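Local atomic coordinates of CG14216 (Drosophila melanogaster, PDB entry 3P9Y), a protein that acts as Ssu72, a protein phosphatase that dephosphorylates the C-terminal domain of RNA polymerase II and probably takes part in RNA processing and termination. Residues A13-S18 / E117-L122; S23-N28 / E150-G155; E100-T105 / V124-S129; A156-D161 / R187-L192. The protein carries 2 engineered substitutions. All coordinates share one frame; numbering follows the deposited sequence.

Contact 1: A13-S18 / E117-L122; sequences AVVDSS and ERVYDL. Engineered in segment 13-18: Asp16 (natural residue Cys). With IMD (imidazole), chain I.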
loop_
_atom_site.group_PDB
_atom_site.type_symbol
_atom_site.label_atom_id
_atom_site.label_comp_id
_atom_site.label_asym_id
_atom_site.label_seq_id
_atom_site.Cartn_x
_atom_site.Cartn_y
_atom_site.Cartn_z
ATOM N N ALA A 13 1.731 -5.944 4.494
ATOM C CA ALA A 13 0.892 -4.765 4.341
ATOM C C ALA A 13 1.545 -3.831 3.332
ATOM O O ALA A 13 2.763 -3.781 3.238
ATOM C CB ALA A 13 0.695 -4.059 5.673
ATOM N N VAL A 14 0.724 -3.121 2.566
ATOM C CA VAL A 14 1.197 -2.072 1.678
ATOM C C VAL A 14 0.495 -0.785 2.083
ATOM O O VAL A 14 -0.716 -0.777 2.316
ATOM C CB VAL A 14 0.893 -2.393 0.209
ATOM C CG1 VAL A 14 1.505 -1.335 -0.698
ATOM C CG2 VAL A 14 1.433 -3.773 -0.146
ATOM N N VAL A 15 1.260 0.297 2.169
ATOM C CA VAL A 15 0.781 1.521 2.782
ATOM C C VAL A 15 1.116 2.738 1.919
ATOM O O VAL A 15 2.245 2.890 1.440
ATOM C CB VAL A 15 1.403 1.691 4.186
ATOM C CG1 VAL A 15 0.792 2.873 4.907
ATOM C CG2 VAL A 15 1.225 0.407 5.000
ATOM N N ASP A 16 0.121 3.594 1.711
ATOM C CA ASP A 16 0.312 4.850 0.994
ATOM C C ASP A 16 -0.306 5.960 1.842
ATOM O O ASP A 16 -0.323 5.863 3.068
ATOM C CB ASP A 16 -0.331 4.784 -0.397
ATOM C CG ASP A 16 -1.811 4.462 -0.338
ATOM O OD1 ASP A 16 -2.388 4.561 0.759
ATOM O OD2 ASP A 16 -2.397 4.100 -1.382
ATOM N N SER A 17 -0.827 7.001 1.207
ATOM C CA SER A 17 -1.426 8.100 1.955
ATOM C C SER A 17 -2.930 7.935 2.179
ATOM O O SER A 17 -3.392 7.952 3.319
ATOM C CB SER A 17 -1.147 9.433 1.264
ATOM O OG SER A 17 -1.553 10.507 2.093
ATOM N N SER A 18 -3.694 7.768 1.103
ATOM C CA SER A 18 -5.152 7.765 1.206
ATOM C C SER A 18 -5.767 6.376 1.073
ATOM O O SER A 18 -6.986 6.226 1.153
ATOM C CB SER A 18 -5.756 8.694 0.147
ATOM O OG SER A 18 -5.369 10.039 0.369
ATOM N N GLU A 117 8.663 8.208 0.926
ATOM C CA GLU A 117 9.372 8.378 2.187
ATOM C C GLU A 117 8.515 9.045 3.255
ATOM O O GLU A 117 8.677 8.765 4.436
ATOM C CB GLU A 117 10.675 9.159 2.002
ATOM C CG GLU A 117 11.509 9.194 3.275
ATOM C CD GLU A 117 12.893 9.742 3.056
ATOM O OE1 GLU A 117 13.294 9.878 1.887
ATOM O OE2 GLU A 117 13.586 10.035 4.054
ATOM N N ARG A 118 7.606 9.921 2.853
ATOM C CA ARG A 118 6.732 10.563 3.826
ATOM C C ARG A 118 5.869 9.525 4.526
ATOM O O ARG A 118 5.653 9.601 5.734
ATOM C CB ARG A 118 5.861 11.630 3.163
ATOM C CG ARG A 118 6.556 12.975 3.044
ATOM C CD ARG A 118 5.748 13.962 2.220
ATOM N NE ARG A 118 6.317 15.306 2.261
ATOM C CZ ARG A 118 5.916 16.272 3.085
ATOM N NH1 ARG A 118 4.933 16.056 3.951
ATOM N NH2 ARG A 118 6.498 17.464 3.042
ATOM N N VAL A 119 5.388 8.544 3.767
ATOM C CA VAL A 119 4.572 7.479 4.338
ATOM C C VAL A 119 5.449 6.551 5.174
ATOM O O VAL A 119 5.077 6.151 6.269
ATOM C CB VAL A 119 3.844 6.684 3.238
ATOM C CG1 VAL A 119 3.158 5.444 3.818
ATOM C CG2 VAL A 119 2.838 7.583 2.529
ATOM N N TYR A 120 6.615 6.219 4.636
ATOM C CA TYR A 120 7.621 5.453 5.353
ATOM C C TYR A 120 7.850 6.030 6.755
ATOM O O TYR A 120 7.812 5.304 7.739
ATOM C CB TYR A 120 8.922 5.488 4.561
ATOM C CG TYR A 120 10.089 4.755 5.182
ATOM C CD1 TYR A 120 10.147 3.369 5.179
ATOM C CD2 TYR A 120 11.162 5.453 5.719
ATOM C CE1 TYR A 120 11.231 2.698 5.724
ATOM C CE2 TYR A 120 12.245 4.796 6.264
ATOM C CZ TYR A 120 12.277 3.422 6.264
ATOM O OH TYR A 120 13.360 2.772 6.804
ATOM N N ASP A 121 8.076 7.338 6.828
ATOM C CA ASP A 121 8.364 8.003 8.094
ATOM C C ASP A 121 7.196 7.932 9.066
ATOM O O ASP A 121 7.396 7.724 10.256
ATOM C CB ASP A 121 8.730 9.466 7.853
ATOM C CG ASP A 121 10.115 9.626 7.274
ATOM O OD1 ASP A 121 10.926 8.688 7.402
ATOM O OD2 ASP A 121 10.393 10.684 6.686
ATOM N N LEU A 122 5.983 8.116 8.563
ATOM C CA LEU A 122 4.802 8.065 9.416
ATOM C C LEU A 122 4.617 6.656 9.971
ATOM O O LEU A 122 4.273 6.476 11.140
ATOM C CB LEU A 122 3.559 8.508 8.639
ATOM C CG LEU A 122 3.509 10.007 8.323
ATOM C CD1 LEU A 122 2.411 10.327 7.325
ATOM C CD2 LEU A 122 3.320 10.819 9.606
HETATM N N1 IMD I . 11.788 8.098 10.292
HETATM C C2 IMD I . 10.704 7.978 11.090
HETATM N N3 IMD I . 11.119 7.636 12.330
HETATM C C4 IMD I . 12.466 7.541 12.316
HETATM C C5 IMD I . 12.889 7.835 11.029
#

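Contact 2: S23-N28 / E150-G155; sequences SMEAHN and EDALMG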
loop_
_atom_site.group_PDB
_atom_site.type_symbol
_atom_site.label_atom_id
_atom_site.label_comp_id
_atom_site.label_asym_id
_atom_site.label_seq_id
_atom_site.Cartn_x
_atom_site.Cartn_y
_atom_site.Cartn_z
ATOM N N SER A 23 -1.516 1.845 -2.952
ATOM C CA SER A 23 -1.595 0.689 -2.061
ATOM C C SER A 23 -2.616 -0.325 -2.565
ATOM O O SER A 23 -2.467 -1.520 -2.346
ATOM C CB SER A 23 -1.962 1.109 -0.637
ATOM O OG SER A 23 -3.320 1.503 -0.547
ATOM N N MET A 24 -3.652 0.151 -3.237
ATOM C CA MET A 24 -4.723 -0.730 -3.688
ATOM C C MET A 24 -4.343 -1.478 -4.962
ATOM O O MET A 24 -4.740 -2.619 -5.157
ATOM C CB MET A 24 -6.012 0.066 -3.887
ATOM C CG MET A 24 -6.583 0.582 -2.577
ATOM S SD MET A 24 -6.904 -0.764 -1.418
ATOM C CE MET A 24 -8.505 -1.320 -2.005
ATOM N N GLU A 25 -3.574 -0.829 -5.822
ATOM C CA GLU A 25 -3.033 -1.484 -7.000
ATOM C C GLU A 25 -2.110 -2.617 -6.548
ATOM O O GLU A 25 -2.183 -3.739 -7.063
ATOM C CB GLU A 25 -2.263 -0.471 -7.840
ATOM C CG GLU A 25 -1.983 -0.916 -9.253
ATOM C CD GLU A 25 -3.234 -0.952 -10.105
ATOM O OE1 GLU A 25 -3.607 -2.055 -10.541
ATOM O OE2 GLU A 25 -3.854 0.113 -10.325
ATOM N N ALA A 26 -1.254 -2.323 -5.569
ATOM C CA ALA A 26 -0.355 -3.331 -5.014
ATOM C C ALA A 26 -1.142 -4.413 -4.276
ATOM O O ALA A 26 -0.788 -5.591 -4.332
ATOM C CB ALA A 26 0.659 -2.685 -4.072
ATOM N N HIS A 27 -2.195 -4.011 -3.574
ATOM C CA HIS A 27 -3.021 -4.956 -2.836
ATOM C C HIS A 27 -3.543 -5.993 -3.813
ATOM O O HIS A 27 -3.413 -7.196 -3.593
ATOM C CB HIS A 27 -4.202 -4.245 -2.165
ATOM C CG HIS A 27 -4.984 -5.116 -1.223
ATOM N ND1 HIS A 27 -5.483 -4.653 -0.023
ATOM C CD2 HIS A 27 -5.353 -6.418 -1.303
ATOM C CE1 HIS A 27 -6.121 -5.631 0.597
ATOM N NE2 HIS A 27 -6.058 -6.711 -0.160
ATOM N N ASN A 28 -4.126 -5.511 -4.905
ATOM C CA ASN A 28 -4.774 -6.374 -5.879
ATOM C C ASN A 28 -3.793 -7.354 -6.510
ATOM O O ASN A 28 -4.068 -8.550 -6.610
ATOM C CB ASN A 28 -5.436 -5.530 -6.965
ATOM C CG ASN A 28 -6.124 -6.373 -8.011
ATOM O OD1 ASN A 28 -7.267 -6.789 -7.841
ATOM N ND2 ASN A 28 -5.421 -6.642 -9.097
ATOM N N GLU A 150 -0.948 4.794 -13.930
ATOM C CA GLU A 150 -0.009 3.965 -14.681
ATOM C C GLU A 150 1.157 3.514 -13.801
ATOM O O GLU A 150 1.533 2.341 -13.800
ATOM C CB GLU A 150 0.536 4.711 -15.901
ATOM C CG GLU A 150 -0.500 5.033 -16.965
ATOM C CD GLU A 150 -1.038 6.445 -16.848
ATOM O OE1 GLU A 150 -0.821 7.241 -17.787
ATOM O OE2 GLU A 150 -1.672 6.768 -15.819
ATOM N N ASP A 151 1.730 4.454 -13.062
ATOM C CA ASP A 151 2.879 4.151 -12.222
ATOM C C ASP A 151 2.473 3.334 -10.999
ATOM O O ASP A 151 3.287 2.607 -10.445
ATOM C CB ASP A 151 3.598 5.435 -11.809
ATOM C CG ASP A 151 4.425 6.018 -12.935
ATOM O OD1 ASP A 151 5.201 5.256 -13.549
ATOM O OD2 ASP A 151 4.299 7.232 -13.207
ATOM N N ALA A 152 1.213 3.430 -10.592
ATOM C CA ALA A 152 0.727 2.610 -9.488
ATOM C C ALA A 152 0.769 1.137 -9.889
ATOM O O ALA A 152 1.158 0.275 -9.101
ATOM C CB ALA A 152 -0.679 3.018 -9.093
ATOM N N LEU A 153 0.377 0.847 -11.123
ATOM C CA LEU A 153 0.421 -0.524 -11.618
ATOM C C LEU A 153 1.866 -1.004 -11.746
ATOM O O LEU A 153 2.180 -2.141 -11.390
ATOM C CB LEU A 153 -0.290 -0.640 -12.968
ATOM C CG LEU A 153 -0.292 -2.057 -13.544
ATOM C CD1 LEU A 153 -1.057 -3.003 -12.628
ATOM C CD2 LEU A 153 -0.883 -2.071 -14.954
ATOM N N MET A 154 2.737 -0.137 -12.258
ATOM C CA MET A 154 4.153 -0.462 -12.394
ATOM C C MET A 154 4.744 -0.745 -11.018
ATOM O O MET A 154 5.541 -1.657 -10.850
ATOM C CB MET A 154 4.912 0.701 -13.029
ATOM C CG MET A 154 4.441 1.092 -14.420
ATOM S SD MET A 154 5.046 -0.019 -15.700
ATOM C CE MET A 154 3.797 -1.312 -15.697
ATOM N N GLY A 155 4.344 0.052 -10.037
ATOM C CA GLY A 155 4.790 -0.134 -8.669
ATOM C C GLY A 155 4.324 -1.468 -8.113
ATOM O O GLY A 155 5.036 -2.115 -7.346
#

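Contact 3: E100-T105 / V124-S129; sequences ERFQDT and VMHMES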
loop_
_atom_site.group_PDB
_atom_site.type_symbol
_atom_site.label_atom_id
_atom_site.label_comp_id
_atom_site.label_asym_id
_atom_site.label_seq_id
_atom_site.Cartn_x
_atom_site.Cartn_y
_atom_site.Cartn_z
ATOM N N GLU A 100 -8.650 2.256 5.067
ATOM C CA GLU A 100 -8.264 2.091 6.464
ATOM C C GLU A 100 -6.981 2.855 6.746
ATOM O O GLU A 100 -6.117 2.965 5.878
ATOM C CB GLU A 100 -8.031 0.621 6.772
ATOM C CG GLU A 100 -9.123 -0.303 6.288
ATOM C CD GLU A 100 -8.763 -1.752 6.508
ATOM O OE1 GLU A 100 -8.741 -2.185 7.679
ATOM O OE2 GLU A 100 -8.488 -2.460 5.518
ATOM N N ARG A 101 -6.860 3.372 7.965
ATOM C CA ARG A 101 -5.685 4.134 8.371
ATOM C C ARG A 101 -4.732 3.200 9.111
ATOM O O ARG A 101 -5.149 2.448 9.992
ATOM C CB ARG A 101 -6.092 5.317 9.262
ATOM C CG ARG A 101 -5.251 6.577 9.045
ATOM C CD ARG A 101 -5.750 7.771 9.864
ATOM N NE ARG A 101 -5.044 7.902 11.139
ATOM C CZ ARG A 101 -4.103 8.809 11.402
ATOM N NH1 ARG A 101 -3.736 9.699 10.490
ATOM N NH2 ARG A 101 -3.526 8.833 12.592
ATOM N N PHE A 102 -3.455 3.242 8.747
ATOM C CA PHE A 102 -2.476 2.333 9.324
ATOM C C PHE A 102 -2.328 2.561 10.822
ATOM O O PHE A 102 -2.173 1.612 11.587
ATOM C CB PHE A 102 -1.108 2.498 8.654
ATOM C CG PHE A 102 -0.026 1.672 9.294
ATOM C CD1 PHE A 102 0.020 0.300 9.106
ATOM C CD2 PHE A 102 0.934 2.263 10.099
ATOM C CE1 PHE A 102 1.006 -0.466 9.705
ATOM C CE2 PHE A 102 1.926 1.502 10.699
ATOM C CZ PHE A 102 1.961 0.137 10.502
ATOM N N GLN A 103 -2.377 3.824 11.232
ATOM C CA GLN A 103 -2.117 4.191 12.620
ATOM C C GLN A 103 -3.215 3.679 13.552
ATOM O O GLN A 103 -3.054 3.691 14.772
ATOM C CB GLN A 103 -1.986 5.712 12.757
ATOM C CG GLN A 103 -0.761 6.319 12.066
ATOM C CD GLN A 103 -1.054 6.822 10.658
ATOM O OE1 GLN A 103 -1.833 6.221 9.917
ATOM N NE2 GLN A 103 -0.419 7.927 10.282
ATOM N N ASP A 104 -4.326 3.222 12.977
ATOM C CA ASP A 104 -5.458 2.747 13.773
ATOM C C ASP A 104 -5.648 1.235 13.712
ATOM O O ASP A 104 -6.562 0.700 14.338
ATOM C CB ASP A 104 -6.747 3.441 13.323
ATOM C CG ASP A 104 -6.718 4.937 13.566
ATOM O OD1 ASP A 104 -6.329 5.348 14.679
ATOM O OD2 ASP A 104 -7.074 5.706 12.646
ATOM N N THR A 105 -4.796 0.536 12.970
ATOM C CA THR A 105 -4.944 -0.910 12.842
ATOM C C THR A 105 -4.253 -1.652 13.979
ATOM O O THR A 105 -3.248 -1.194 14.515
ATOM C CB THR A 105 -4.388 -1.435 11.501
ATOM O OG1 THR A 105 -4.812 -2.789 11.305
ATOM C CG2 THR A 105 -2.869 -1.378 11.478
ATOM N N VAL A 124 7.023 4.384 10.392
ATOM C CA VAL A 124 8.103 4.089 11.325
ATOM C C VAL A 124 7.885 4.834 12.641
ATOM O O VAL A 124 8.057 4.271 13.720
ATOM C CB VAL A 124 9.478 4.446 10.723
ATOM C CG1 VAL A 124 10.573 4.370 11.777
ATOM C CG2 VAL A 124 9.801 3.518 9.552
ATOM N N MET A 125 7.480 6.097 12.546
ATOM C CA MET A 125 7.211 6.902 13.727
ATOM C C MET A 125 6.117 6.239 14.550
ATOM O O MET A 125 6.232 6.121 15.767
ATOM C CB MET A 125 6.792 8.321 13.331
ATOM C CG MET A 125 6.640 9.266 14.511
ATOM S SD MET A 125 6.424 10.990 14.024
ATOM C CE MET A 125 4.767 10.964 13.342
ATOM N N HIS A 126 5.065 5.783 13.881
ATOM C CA HIS A 126 3.940 5.164 14.570
ATOM C C HIS A 126 4.363 3.880 15.274
ATOM O O HIS A 126 3.966 3.627 16.412
ATOM C CB HIS A 126 2.797 4.868 13.602
ATOM C CG HIS A 126 1.651 4.154 14.243
ATOM N ND1 HIS A 126 0.685 4.808 14.974
ATOM C CD2 HIS A 126 1.336 2.839 14.292
ATOM C CE1 HIS A 126 -0.184 3.927 15.438
ATOM N NE2 HIS A 126 0.187 2.725 15.039
ATOM N N MET A 127 5.176 3.077 14.594
ATOM C CA MET A 127 5.647 1.814 15.143
ATOM C C MET A 127 6.532 2.049 16.363
ATOM O O MET A 127 6.473 1.301 17.338
ATOM C CB MET A 127 6.437 1.046 14.083
ATOM C CG MET A 127 5.586 0.379 13.007
ATOM S SD MET A 127 4.609 -0.989 13.651
ATOM C CE MET A 127 5.874 -2.018 14.394
ATOM N N GLU A 128 7.356 3.088 16.297
ATOM C CA GLU A 128 8.287 3.404 17.373
ATOM C C GLU A 128 7.560 3.938 18.604
ATOM O O GLU A 128 8.012 3.742 19.730
ATOM C CB GLU A 128 9.332 4.414 16.893
ATOM C CG GLU A 128 10.416 3.800 16.017
ATOM C CD GLU A 128 11.456 4.812 15.568
ATOM O OE1 GLU A 128 11.153 6.026 15.561
ATOM O OE2 GLU A 128 12.578 4.390 15.213
ATOM N N SER A 129 6.432 4.605 18.386
ATOM C CA SER A 129 5.653 5.178 19.480
ATOM C C SER A 129 5.013 4.088 20.327
ATOM O O SER A 129 4.518 4.351 21.420
ATOM C CB SER A 129 4.561 6.098 18.934
ATOM O OG SER A 129 3.376 5.375 18.617
#

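Contact 4: A156-D161 / R187-L192; sequences AFVITD and RKRVIL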
loop_
_atom_site.group_PDB
_atom_site.type_symbol
_atom_site.label_atom_id
_atom_site.label_comp_id
_atom_site.label_asym_id
_atom_site.label_seq_id
_atom_site.Cartn_x
_atom_site.Cartn_y
_atom_site.Cartn_z
ATOM N N ALA A 156 3.130 -1.894 -8.504
ATOM C CA ALA A 156 2.593 -3.152 -8.009
ATOM C C ALA A 156 3.452 -4.302 -8.511
ATOM O O ALA A 156 3.743 -5.229 -7.771
ATOM C CB ALA A 156 1.148 -3.326 -8.443
ATOM N N PHE A 157 3.861 -4.231 -9.773
ATOM C CA PHE A 157 4.764 -5.225 -10.337
ATOM C C PHE A 157 6.080 -5.259 -9.566
ATOM O O PHE A 157 6.583 -6.326 -9.241
ATOM C CB PHE A 157 5.061 -4.916 -11.808
ATOM C CG PHE A 157 4.089 -5.538 -12.775
ATOM C CD1 PHE A 157 4.323 -6.810 -13.294
ATOM C CD2 PHE A 157 2.957 -4.849 -13.184
ATOM C CE1 PHE A 157 3.435 -7.390 -14.197
ATOM C CE2 PHE A 157 2.068 -5.415 -14.086
ATOM C CZ PHE A 157 2.305 -6.688 -14.595
ATOM N N VAL A 158 6.645 -4.088 -9.288
ATOM C CA VAL A 158 7.964 -4.016 -8.664
ATOM C C VAL A 158 7.913 -4.486 -7.215
ATOM O O VAL A 158 8.769 -5.240 -6.763
ATOM C CB VAL A 158 8.529 -2.584 -8.696
ATOM C CG1 VAL A 158 9.885 -2.536 -8.006
ATOM C CG2 VAL A 158 8.633 -2.089 -10.132
ATOM N N ILE A 159 6.911 -4.023 -6.488
ATOM C CA ILE A 159 6.738 -4.411 -5.103
ATOM C C ILE A 159 6.535 -5.916 -5.021
ATOM O O ILE A 159 7.044 -6.570 -4.113
ATOM C CB ILE A 159 5.542 -3.688 -4.483
ATOM C CG1 ILE A 159 5.905 -2.221 -4.242
ATOM C CG2 ILE A 159 5.123 -4.352 -3.180
ATOM C CD1 ILE A 159 4.720 -1.350 -3.896
ATOM N N THR A 160 5.791 -6.466 -5.975
ATOM C CA THR A 160 5.500 -7.891 -5.964
ATOM C C THR A 160 6.765 -8.701 -6.238
ATOM O O THR A 160 6.990 -9.726 -5.605
ATOM C CB THR A 160 4.403 -8.257 -6.978
ATOM O OG1 THR A 160 3.178 -7.618 -6.603
ATOM C CG2 THR A 160 4.186 -9.760 -7.009
ATOM N N ASP A 161 7.593 -8.242 -7.172
ATOM C CA ASP A 161 8.881 -8.888 -7.413
ATOM C C ASP A 161 9.713 -8.899 -6.138
ATOM O O ASP A 161 10.379 -9.888 -5.827
ATOM C CB ASP A 161 9.662 -8.174 -8.514
ATOM C CG ASP A 161 9.046 -8.360 -9.885
ATOM O OD1 ASP A 161 8.348 -9.373 -10.103
ATOM O OD2 ASP A 161 9.271 -7.492 -10.749
ATOM N N ARG A 187 17.613 -3.783 -10.003
ATOM C CA ARG A 187 16.433 -3.044 -10.432
ATOM C C ARG A 187 16.689 -1.531 -10.420
ATOM O O ARG A 187 15.840 -0.742 -10.833
ATOM C CB ARG A 187 15.250 -3.389 -9.522
ATOM C CG ARG A 187 14.995 -4.889 -9.376
ATOM C CD ARG A 187 14.709 -5.539 -10.727
ATOM N NE ARG A 187 13.629 -4.850 -11.427
ATOM C CZ ARG A 187 12.339 -5.165 -11.324
ATOM N NH1 ARG A 187 11.941 -6.172 -10.552
ATOM N NH2 ARG A 187 11.439 -4.470 -12.001
ATOM N N LYS A 188 17.864 -1.141 -9.934
ATOM C CA LYS A 188 18.285 0.259 -9.919
ATOM C C LYS A 188 17.309 1.152 -9.164
ATOM O O LYS A 188 16.979 2.244 -9.624
ATOM C CB LYS A 188 18.443 0.783 -11.349
ATOM C CG LYS A 188 19.147 -0.179 -12.290
ATOM C CD LYS A 188 20.569 -0.481 -11.849
ATOM C CE LYS A 188 21.250 -1.444 -12.822
ATOM N NZ LYS A 188 22.632 -1.794 -12.399
ATOM N N ARG A 189 16.841 0.683 -8.012
ATOM C CA ARG A 189 15.970 1.485 -7.161
ATOM C C ARG A 189 16.460 1.427 -5.726
ATOM O O ARG A 189 16.939 0.390 -5.264
ATOM C CB ARG A 189 14.535 0.970 -7.207
ATOM C CG ARG A 189 13.869 1.061 -8.567
ATOM C CD ARG A 189 12.581 0.245 -8.562
ATOM N NE ARG A 189 12.010 0.089 -9.898
ATOM C CZ ARG A 189 11.065 0.874 -10.403
ATOM N NH1 ARG A 189 10.561 1.883 -9.692
ATOM N NH2 ARG A 189 10.613 0.645 -11.628
ATOM N N VAL A 190 16.333 2.540 -5.020
ATOM C CA VAL A 190 16.700 2.575 -3.620
ATOM C C VAL A 190 15.534 2.069 -2.778
ATOM O O VAL A 190 14.380 2.434 -2.998
ATOM C CB VAL A 190 17.090 3.994 -3.174
ATOM C CG1 VAL A 190 17.252 4.053 -1.672
ATOM C CG2 VAL A 190 18.372 4.421 -3.874
ATOM N N ILE A 191 15.853 1.214 -1.822
ATOM C CA ILE A 191 14.882 0.743 -0.857
ATOM C C ILE A 191 15.283 1.262 0.516
ATOM O O ILE A 191 16.431 1.089 0.933
ATOM C CB ILE A 191 14.849 -0.794 -0.817
ATOM C CG1 ILE A 191 14.438 -1.354 -2.182
ATOM C CG2 ILE A 191 13.890 -1.282 0.271
ATOM C CD1 ILE A 191 14.454 -2.862 -2.242
ATOM N N LEU A 192 14.357 1.913 1.213
ATOM C CA LEU A 192 14.603 2.308 2.595
ATOM C C LEU A 192 14.172 1.143 3.476
ATOM O O LEU A 192 13.125 0.540 3.242
ATOM C CB LEU A 192 13.813 3.570 2.964
ATOM C CG LEU A 192 13.894 4.737 1.975
ATOM C CD1 LEU A 192 13.043 5.900 2.462
ATOM C CD2 LEU A 192 15.341 5.185 1.762
HETATM O O HOH W 1 8.607 -5.210 -11.995
#

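Contact 1: A13-S18 / E117-L122
Val119 makes this a buried helix-on-sheet contact: it reaches from the first turn of helix 117-128 onto the end of strand 11-16. Its CG1 methyl meets Val15 CG1 at 3.7 Å, the two side chains crossing at a slant, and it also lies 3.6 Å from Asp16 O. The other branch, CG2, rests on the Asp16 carbonyl group and comes within 3.9 Å of Ser17 N. CG1 stands anti to the backbone N of Val119 (chi1 172°) and CG2 anti to its carbonyl carbon, so the two methyls spread along the backbone from Val15 to Ser17. Asp16 replaces the natural cysteine by engineering; in the low-molecular-weight-phosphatase-like fold that cysteine opens the CX5R phosphate-binding loop, which closes here with Arg22. Asp16 turns its CB away from the helix; OD1 is hydrogen-bonded to Asn19 N and OD2 to Ser23 OG, while the amides of Ser17 and Ser18 bind a modified side chain of the bound peptide. With Val119 cut back to an alanine, Val15 CG1 would probably face a gap and the Asp16 carbonyl would lose its apolar cover. Asp121 OD1 accepts a hydrogen bond at 3.1 Å from N1 of an imidazole, probably from the crystallisation liquor.

Contact 2: S23-N28 / E150-G155
Glu25 lies against Ala152 and Leu153, joining helix 22-32 to helix 149-167 beside the central sheet of this low-molecular-weight-phosphatase-like fold. Helix 22-32 is the one that follows the phosphate-binding loop, so the contact joins that helix to a later helix of the chain. The tight part is made by the carbon stem of Glu25 rather than by its charge. Its CG sits over the backbone of the facing turn, 3.4 Å from Ala152 O and equally close to Leu153 CA, and its CB meets the methyl CB of Ala152 at 4.0 Å. Ala152 is small enough to let the backbones come near, with the CA atoms of Glu25 and Leu153 5.8 Å apart. No hydrogen bond crosses between the two segments; the seam is held by packing.

The looser side begins where the glutamate bends at chi2 (70°), turning its carboxylate out of the seam and across the Leu153 side chain. There both residues are partly exposed, and farther round the helix Glu150 and Met154 turn their CB atoms away from helix 22-32 on the exposed side. The charge is met by Arg91 of helix 85-95, which forms a salt bridge to OE2. The other carboxylate oxygen, OE1 of Glu25, lies 3.4 Å from Leu153 CD1.

Contact 3: E100-T105 / V124-S129
His126 and Phe102 each carry CG anti to the backbone N: for His126 (chi1 176°) this carries the imidazole out from helix 117-128 toward Gln103, and for Phe102 it brings the far end of the ring up beside the helix. The imidazole lands with one face on the backbone of Gln103. In this CH-pi contact Gln103 CA stands over the face of the His126 ring, offset toward the rim, 3.6 Å from the centroid and 19° off the normal. Gln103 CB and CG carry on past the ND1 side of the ring, each 3.6 Å from His126 ND1. At the rim, His126 CE1 approaches Gln103 O to 3.0 Å; NE2 is also near that oxygen but badly angled for a hydrogen bond.

Gln103 belongs to a short 3-10 turn, 102-104, in the loop that leads from helix 85-95 to strand 111-114. Helix 117-128 comes just after that strand, so in this alpha/beta phosphatase fold the contact lays a loop against the end of the helix following the strand it feeds. The amide of Gln103 heads away from the histidine: NE2 bonds to Thr42 O, and CD lies over the face of the Arg101 guanidinium, 3.6 Å above its plane. Arg101 has a weak salt bridge of its own, NE to Asp104 OD2.

Phe102 CE2 comes to 3.9 Å from His126 CD2, the two ring planes inclined at 69°. Met127 SD then approaches the edge of the Phe102 ring, 4.3 Å from CZ, and the Met127 side chain goes on to touch Leu196 of the last strand.

Contact 4: A156-D161 / R187-L192
Arg187 and Asp161 form a salt bridge between the end of helix 172-187 and the middle of helix 149-167. Arg187 NH1 donates to Asp161 OD2 over 3.0 Å in a fairly straight bond (157° at the hydrogen). The oxygen is met on its anti side and somewhat out of the carboxylate plane, whereas the bond lies close to the plane of the guanidinium. A water closes a second path between the pair: it gives a hydrogen to Asp161 OD2 at 2.7 Å and takes one from Arg187 NH2 at 2.9 Å, so the same carboxylate oxygen is gripped twice. The arginine can reach it because its chain folds at chi2 (-59°) and again at chi3. A leucine in place of Arg187 would probably leave Asp161 without its opposite charge and the bridging water with one anchor fewer.

Beyond the charges lies Val158, one turn back along the helix. Its CG2 sits over one face of the Arg189 guanidinium, 3.7 Å from NH2 and toward the rim, while CG1 touches the extended stem at Arg189 CD (3.9 Å). Val158 also packs on Phe183 of helix 172-187. Lys188, with its positive phi, breaks away from that helix, and the chain runs on into strand 192-197, which adds an antiparallel edge to the parallel four-stranded sheet of the low-molecular-weight-phosphatase-like fold.

In the fold
Contact 1 is the hub and lies closest to the active site: the phosphate-binding loop starts in it, and its Ser17 and Ser18 amides hold the modified side chain of the bound peptide. It joins contact 2 through Asp16 OD2 and Ser23 N, 2.9 Å apart and probably hydrogen-bonded, tying the strand end to the start of helix 22-32. Contact 3 shares helix 117-128 and touches contact 1 where Val15 CG1 meets Phe102 CB at 4.2 Å. Contacts 2 and 4 follow each other along helix 149-167, with Glu25 O 3.6 Å from Ala156 CB. Tyr120 CZ packs on Leu192 CB at 3.6 Å, linking contact 4 to contact 1. Contacts 3 and 4 have centres about 23 Å apart.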